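Glycosyl hydrolase family 2, TIM barrel domain protein (Parabacteroides merdae ATCC 43184, PDB 6DXU) is a gut-bacterial beta-glucuronidase of glycoside hydrolase family 2, an enzyme that probably cleaves glucuronic acid from glucuronide conjugates. Local coordinates at residues Q793-N796 with G797-L800. Residues are numbered along the deposited sequence; the frame is centred on the assembly and turned at random.
Sequences QAYN and GRAL. With BCN (bicine), chain L.
R798 O takes the amide hydrogen of Y795 at 2.9 Å (N to O), while the CA-H of A794 leans on the same oxygen. R798 N returns a bond to Y795 O, making an antiparallel hydrogen-bonded pair, and the two bonds close a tight type I' turn with N796 and G797, both at positive phi, at its corners. The Y795 ring then lies back along the outgoing strand: R798 O sits over the centre of one face, and the phenol OH accepts the amide of L800 at 2.7 Å (N to OH), bent to 132°. Y795 chi1, 31° and well short of a staggered value, swings the ring into this position. The R798 guanidinium stands nearly perpendicular to the ring, 85° between planes, and takes CD2 of Y795 onto its own face. R798 CZ lies 3.5 Å from Y795 CD2. The extended chain carries R798 CG to 3.4 Å from Y795 CE2. Water 1 joins R798 NH1 to N796 OD1, 2.7 Å from each, and ND2 of N796 bonds H524 O and L763 O. A phenylalanine in place of Y795 would probably keep much of the ring packing but leave the L800 amide without its acceptor. On the incoming side, Q793 reaches bicine with two weak bonds from NE2, to O21 and O6, and its OE1 is held by R523, which also binds bicine. The type I' turn thus carries the chain from strand 791-793 in one sheet of the C-terminal domain to strand 798-804 in another, its hydrogen bonds fixing the bend directly beside the bicine pocket.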
# COMPACT_ATOMS: atom_id res chain seq x y z
N GLN D 793 32.32 -16.79 37.40
CA GLN D 793 32.60 -16.69 38.83
C GLN D 793 33.20 -17.99 39.31
O GLN D 793 32.84 -19.07 38.84
CB GLN D 793 31.32 -16.38 39.62
CG GLN D 793 30.85 -14.94 39.57
CD GLN D 793 29.62 -14.72 40.44
OE1 GLN D 793 29.35 -15.51 41.34
NE2 GLN D 793 28.85 -13.66 40.15
N ALA D 794 34.16 -17.89 40.24
CA ALA D 794 34.77 -19.09 40.78
C ALA D 794 33.74 -19.92 41.54
O ALA D 794 32.76 -19.40 42.09
CB ALA D 794 35.93 -18.72 41.72
N TYR D 795 33.95 -21.23 41.56
CA TYR D 795 33.18 -22.13 42.41
C TYR D 795 34.14 -22.68 43.46
O TYR D 795 35.04 -23.47 43.14
CB TYR D 795 32.50 -23.24 41.62
CG TYR D 795 33.21 -23.69 40.36
CD1 TYR D 795 33.07 -22.99 39.14
CD2 TYR D 795 33.98 -24.82 40.37
CE1 TYR D 795 33.72 -23.44 37.98
CE2 TYR D 795 34.62 -25.26 39.25
CZ TYR D 795 34.49 -24.57 38.06
OH TYR D 795 35.14 -25.02 36.93
N ASN D 796 33.97 -22.23 44.70
CA ASN D 796 34.86 -22.58 45.82
C ASN D 796 36.32 -22.29 45.47
O ASN D 796 37.23 -23.10 45.72
CB ASN D 796 34.64 -24.03 46.23
CG ASN D 796 33.21 -24.28 46.69
OD1 ASN D 796 32.47 -25.04 46.07
ND2 ASN D 796 32.81 -23.60 47.76
N GLY D 797 36.53 -21.11 44.92
CA GLY D 797 37.86 -20.63 44.59
C GLY D 797 38.49 -21.25 43.36
O GLY D 797 39.66 -20.96 43.09
N ARG D 798 37.76 -22.07 42.61
CA ARG D 798 38.35 -22.72 41.45
C ARG D 798 37.54 -22.43 40.19
O ARG D 798 36.37 -22.05 40.25
CB ARG D 798 38.52 -24.22 41.69
CG ARG D 798 37.50 -25.09 41.09
CD ARG D 798 37.82 -26.53 41.48
NE ARG D 798 36.67 -27.41 41.28
CZ ARG D 798 35.61 -27.41 42.07
NH1 ARG D 798 35.56 -26.58 43.12
NH2 ARG D 798 34.60 -28.23 41.82
N ALA D 799 38.21 -22.55 39.04
CA ALA D 799 37.53 -22.46 37.76
C ALA D 799 38.26 -23.37 36.78
O ALA D 799 39.49 -23.44 36.78
CB ALA D 799 37.50 -21.02 37.23
N LEU D 800 37.48 -24.08 35.96
CA LEU D 800 38.01 -24.99 34.97
C LEU D 800 37.56 -24.55 33.58
O LEU D 800 36.46 -24.01 33.41
CB LEU D 800 37.51 -26.42 35.21
CG LEU D 800 37.71 -27.06 36.59
CD1 LEU D 800 36.77 -28.26 36.77
CD2 LEU D 800 39.13 -27.51 36.71
N1 BCN L . 25.27 -13.46 42.60
C1 BCN L . 25.60 -12.33 43.45
C2 BCN L . 27.10 -12.05 43.33
O21 BCN L . 27.85 -12.89 42.78
O22 BCN L . 27.57 -10.97 43.79
C3 BCN L . 24.95 -14.60 43.46
C4 BCN L . 26.22 -15.25 44.01
O4 BCN L . 27.09 -15.58 42.96
C5 BCN L . 24.07 -13.13 41.84
C6 BCN L . 24.44 -12.64 40.44
O6 BCN L . 25.74 -13.10 40.13
O HOH W 1 33.54 -27.10 44.79
O HOH W 2 37.45 -25.98 45.53